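Local coordinates for PrgB (Enterococcus faecalis, PDB 6EVU), which promotes cell aggregation, biofilm formation and conjugation by binding and compacting DNA, and is seen here as its adhesin domain, at residues 143-147 and 158-162; 167-171 and 213-217. All blocks are in the same frame, centred on the assembly; numbering follows the deposited sequence.

Interaction 1: 143-147 and 158-162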
loop_
_atom_site.group_PDB
_atom_site.type_symbol
_atom_site.label_atom_id
_atom_site.label_comp_id
_atom_site.label_asym_id
_atom_site.label_seq_id
_atom_site.Cartn_x
_atom_site.Cartn_y
_atom_site.Cartn_z
ATOM N N GLY A 143 12.291 6.186 -14.714
ATOM C CA GLY A 143 10.935 6.556 -14.336
ATOM C C GLY A 143 9.947 5.404 -14.291
ATOM O O GLY A 143 8.729 5.627 -14.449
ATOM N N THR A 144 10.421 4.194 -13.993
ATOM C CA THR A 144 9.571 3.018 -13.902
ATOM C C THR A 144 9.539 2.534 -12.465
ATOM O O THR A 144 10.346 2.948 -11.623
ATOM C CB THR A 144 10.080 1.870 -14.791
ATOM O OG1 THR A 144 11.411 1.526 -14.411
ATOM C CG2 THR A 144 10.080 2.322 -16.278
ATOM N N LEU A 145 8.627 1.608 -12.193
ATOM C CA LEU A 145 8.634 0.904 -10.911
ATOM C C LEU A 145 8.597 -0.584 -11.184
ATOM O O LEU A 145 8.082 -1.033 -12.219
ATOM C CB LEU A 145 7.414 1.258 -10.009
ATOM C CG LEU A 145 7.395 2.690 -9.512
ATOM C CD1 LEU A 145 5.975 2.947 -8.990
ATOM C CD2 LEU A 145 8.475 3.098 -8.564
ATOM N N ASN A 146 9.144 -1.372 -10.235
ATOM C CA ASN A 146 9.027 -2.808 -10.306
ATOM C C ASN A 146 7.958 -3.243 -9.312
ATOM O O ASN A 146 7.838 -2.677 -8.235
ATOM C CB ASN A 146 10.352 -3.476 -9.959
ATOM C CG ASN A 146 11.534 -2.840 -10.676
ATOM O OD1 ASN A 146 11.460 -2.559 -11.871
ATOM N ND2 ASN A 146 12.640 -2.595 -9.937
ATOM N N ALA A 147 7.246 -4.307 -9.668
ATOM C CA ALA A 147 6.198 -4.818 -8.810
ATOM C C ALA A 147 6.322 -6.318 -8.745
ATOM O O ALA A 147 6.615 -6.987 -9.744
ATOM C CB ALA A 147 4.810 -4.444 -9.322
ATOM N N PHE A 158 4.371 -5.867 -3.715
ATOM C CA PHE A 158 5.623 -5.234 -3.303
ATOM C C PHE A 158 6.072 -4.377 -4.458
ATOM O O PHE A 158 6.088 -4.854 -5.591
ATOM C CB PHE A 158 6.696 -6.283 -2.984
ATOM C CG PHE A 158 6.372 -7.155 -1.785
ATOM C CD1 PHE A 158 5.458 -8.190 -1.918
ATOM C CD2 PHE A 158 7.004 -6.961 -0.533
ATOM C CE1 PHE A 158 5.163 -9.051 -0.797
ATOM C CE2 PHE A 158 6.674 -7.789 0.590
ATOM C CZ PHE A 158 5.772 -8.809 0.440
ATOM N N ILE A 159 6.385 -3.103 -4.205
ATOM C CA ILE A 159 6.662 -2.177 -5.307
ATOM C C ILE A 159 7.925 -1.398 -4.991
ATOM O O ILE A 159 8.108 -0.896 -3.871
ATOM C CB ILE A 159 5.441 -1.242 -5.545
ATOM C CG1 ILE A 159 4.263 -2.097 -6.145
ATOM C CG2 ILE A 159 5.803 -0.003 -6.479
ATOM C CD1 ILE A 159 2.983 -1.410 -6.305
ATOM N N GLY A 160 8.773 -1.198 -6.009
ATOM C CA GLY A 160 9.961 -0.400 -5.723
ATOM C C GLY A 160 10.814 -0.222 -6.963
ATOM O O GLY A 160 10.568 -0.843 -8.003
ATOM N N THR A 161 11.848 0.614 -6.818
ATOM C CA THR A 161 12.820 0.842 -7.889
ATOM C C THR A 161 14.073 1.469 -7.274
ATOM O O THR A 161 14.153 1.686 -6.074
ATOM C CB THR A 161 12.211 1.711 -9.002
ATOM O OG1 THR A 161 13.137 1.708 -10.126
ATOM C CG2 THR A 161 12.056 3.154 -8.538
ATOM N N ASN A 162 15.050 1.734 -8.108
ATOM C CA ASN A 162 16.273 2.421 -7.723
ATOM C C ASN A 162 15.991 3.891 -7.449
ATOM O O ASN A 162 15.279 4.537 -8.220
ATOM C CB ASN A 162 17.232 2.286 -8.927
ATOM C CG ASN A 162 18.559 2.853 -8.687
ATOM O OD1 ASN A 162 19.155 2.692 -7.621
ATOM N ND2 ASN A 162 19.092 3.471 -9.718
HETATM O O HOH W 1 12.494 -0.075 -12.303
#
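Leu145 and Thr161 meet through their methyl groups, and the first torsions account for it. With OG1 of Thr161 anti to the backbone N (chi1 -170°), its CG2 falls between N and the carbonyl carbon and turns to the leucine. CG of Leu145 is anti to its own carbonyl carbon (chi1 -67°), and the branching at CG then sends the two delta methyls to different partners. CD2 of Leu145 lies 3.6 Å from Thr161 CG2, the two side chains crossing at about a right angle, while its CD1 reaches Ile159 CG2 at 3.9 Å. The other branch of Ile159 is used too, since its CG1 sits 4.0 Å from Ala147 CB.

The backbone beneath is a beta hairpin, strands 145-147 and 158-160 running antiparallel at 162°. Asn146 and Gly160 form its hydrogen-bonded pair: Asn146 N donates to Gly160 O at 2.7 Å, and Gly160 N returns the bond to Asn146 O at 2.8 Å. Ala147 and Ile159 make the adjoining non-hydrogen-bonded pair, on the face that packs toward strand 169-179 in the other sheet of this glucan-binding protein C-like domain.

The Asn146 side chain lies on the reverse face, its ND2 fixed by the backbone oxygens of Leu72 and Lys74. Its OD1 accepts from a water at 2.7 Å. That water also bonds to Thr144 OG1, which pairs with Ser142 OG as well, and to Thr161 OG1, each at 2.9 Å, spanning the two segments at the open end of the hairpin.

Interaction 2: 167-171 and 213-217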
loop_
_atom_site.group_PDB
_atom_site.type_symbol
_atom_site.label_atom_id
_atom_site.label_comp_id
_atom_site.label_asym_id
_atom_site.label_seq_id
_atom_site.Cartn_x
_atom_site.Cartn_y
_atom_site.Cartn_z
ATOM N N LYS A 167 12.338 12.229 -6.031
ATOM C CA LYS A 167 10.904 12.074 -6.266
ATOM C C LYS A 167 10.312 10.959 -5.408
ATOM O O LYS A 167 10.995 9.998 -5.008
ATOM C CB LYS A 167 10.642 11.769 -7.744
ATOM C CG LYS A 167 10.971 12.915 -8.687
ATOM C CD LYS A 167 10.901 12.324 -10.070
ATOM C CE LYS A 167 9.520 12.535 -10.688
ATOM N NZ LYS A 167 8.326 12.546 -9.758
ATOM N N ASP A 168 9.016 11.083 -5.142
ATOM C CA ASP A 168 8.282 10.009 -4.476
ATOM C C ASP A 168 8.236 8.733 -5.316
ATOM O O ASP A 168 8.288 8.760 -6.546
ATOM C CB ASP A 168 6.820 10.440 -4.209
ATOM C CG ASP A 168 6.687 11.509 -3.122
ATOM O OD1 ASP A 168 7.708 11.865 -2.502
ATOM O OD2 ASP A 168 5.536 11.983 -2.912
ATOM N N VAL A 169 8.159 7.606 -4.630
ATOM C CA VAL A 169 7.502 6.427 -5.180
ATOM C C VAL A 169 6.009 6.641 -4.981
ATOM O O VAL A 169 5.591 6.940 -3.868
ATOM C CB VAL A 169 7.992 5.158 -4.476
ATOM C CG1 VAL A 169 7.255 3.920 -4.944
ATOM C CG2 VAL A 169 9.501 4.984 -4.735
ATOM N N LYS A 170 5.199 6.487 -6.037
ATOM C CA LYS A 170 3.743 6.576 -5.848
ATOM C C LYS A 170 2.997 5.758 -6.894
ATOM O O LYS A 170 3.336 5.804 -8.077
ATOM C CB LYS A 170 3.259 8.040 -5.843
ATOM C CG LYS A 170 1.790 8.125 -5.336
ATOM C CD LYS A 170 1.337 9.549 -5.112
ATOM C CE LYS A 170 0.945 10.244 -6.399
ATOM N NZ LYS A 170 0.424 11.674 -6.136
ATOM N N THR A 171 1.994 4.991 -6.446
ATOM C CA THR A 171 1.217 4.070 -7.254
ATOM C C THR A 171 -0.256 4.283 -6.934
ATOM O O THR A 171 -0.632 4.294 -5.747
ATOM C CB THR A 171 1.581 2.602 -6.964
ATOM O OG1 THR A 171 3.017 2.423 -7.131
ATOM C CG2 THR A 171 0.846 1.675 -7.899
ATOM N N PHE A 213 3.364 6.528 2.801
ATOM C CA PHE A 213 2.153 7.358 2.855
ATOM C C PHE A 213 1.044 6.765 2.000
ATOM O O PHE A 213 1.273 5.867 1.173
ATOM C CB PHE A 213 2.423 8.803 2.359
ATOM C CG PHE A 213 2.816 8.889 0.881
ATOM C CD1 PHE A 213 1.848 9.019 -0.109
ATOM C CD2 PHE A 213 4.163 8.890 0.521
ATOM C CE1 PHE A 213 2.193 9.115 -1.437
ATOM C CE2 PHE A 213 4.534 9.013 -0.819
ATOM C CZ PHE A 213 3.563 9.113 -1.800
ATOM N N VAL A 214 -0.170 7.298 2.199
ATOM C CA VAL A 214 -1.262 7.211 1.250
ATOM C C VAL A 214 -1.723 8.617 0.896
ATOM O O VAL A 214 -1.484 9.567 1.637
ATOM C CB VAL A 214 -2.419 6.375 1.818
ATOM C CG1 VAL A 214 -1.958 4.938 1.955
ATOM C CG2 VAL A 214 -2.930 6.953 3.232
ATOM N N SER A 215 -2.353 8.757 -0.273
ATOM C CA SER A 215 -2.755 10.082 -0.757
ATOM C C SER A 215 -3.766 9.905 -1.884
ATOM O O SER A 215 -4.048 8.777 -2.316
ATOM C CB SER A 215 -1.544 10.882 -1.246
ATOM O OG SER A 215 -1.037 10.228 -2.399
ATOM N N ASP A 216 -4.256 11.045 -2.406
ATOM C CA ASP A 216 -5.058 11.085 -3.627
ATOM C C ASP A 216 -6.212 10.082 -3.569
ATOM O O ASP A 216 -6.454 9.292 -4.485
ATOM C CB ASP A 216 -4.189 10.866 -4.853
ATOM C CG ASP A 216 -3.031 11.827 -4.889
ATOM O OD1 ASP A 216 -3.306 13.031 -4.989
ATOM O OD2 ASP A 216 -1.870 11.375 -4.750
ATOM N N PHE A 217 -6.971 10.177 -2.486
ATOM C CA PHE A 217 -8.129 9.309 -2.374
ATOM C C PHE A 217 -9.091 9.655 -3.504
ATOM O O PHE A 217 -9.314 10.831 -3.796
ATOM C CB PHE A 217 -8.745 9.454 -0.979
ATOM C CG PHE A 217 -7.969 8.661 0.046
ATOM C CD1 PHE A 217 -6.778 9.152 0.572
ATOM C CD2 PHE A 217 -8.328 7.342 0.319
ATOM C CE1 PHE A 217 -5.998 8.358 1.436
ATOM C CE2 PHE A 217 -7.574 6.530 1.212
ATOM C CZ PHE A 217 -6.419 7.043 1.777
#
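Lys170 lays its side chain across the edge of the Phe213 ring and reaches on to Asp216. The two segments belong to the same antiparallel beta-sheet but are not neighbours in it: strand 280-287 runs between them and pairs with both, consistent with a separation of 8.7 Å between the axes of strands 169-171 and 213-215. The contact is therefore made mainly by side chains passing over the middle strand, where Ser283 touches Lys170, Ser215 and Asp216.

The close-packed part centres on Phe213, which is buried. Lys170 CD stands near the ring plane, 3.8 Å from Phe213 CE1, with the lysine chain crossing the phenylalanine at about a right angle. Farther round the ring, Phe213 CZ lies 3.6 Å from the backbone Val169 O. Asp168 OD2 also comes obliquely to Phe213 CZ, at 3.7 Å, but its strongest polar tie is a salt bridge to Lys238. The ammonium of Lys238 in turn makes a cation-pi contact with Phe213, so ring and carboxylate share one cation.

Toward solvent the contact thins to a few polar atoms at the exposed Asp216. The Lys170 chain is extended as far as chi3 and bends there (80°), which brings NZ to the carboxylate in a salt bridge of 2.7 Å between Lys170 NZ and Asp216 OD2. Ser215 OG, at the end of the strand, donates its proton to the same Asp216 OD2, again at 2.7 Å. Two donors thus grip one oxygen and would limit rotation of the carboxylate. They arrive from opposite faces of its plane, Lys170 NZ 36° and Ser215 OG 53° out of it.

How the interactions relate
Interactions 1 and 2 follow one another along the chain, their centres about 13 Å apart, and meet where the hairpin of interaction 1 packs on strand 169-179 of the other sheet. Leu145 is the main bridge: its CD1 lies 3.5 Å from Thr171 OG1 and its CD2 is 3.9 Å from Val169 CG1. Ile159 adds a contact, with CG2 3.8 Å from Thr171 OG1. Val169 and Thr171 thus face the hairpin, whereas Lys170 between them points to the opposite side of its sheet, where interaction 2 forms. Within the adhesin domain, strand 169-179 therefore has interaction 1 against one side and interaction 2 on the other.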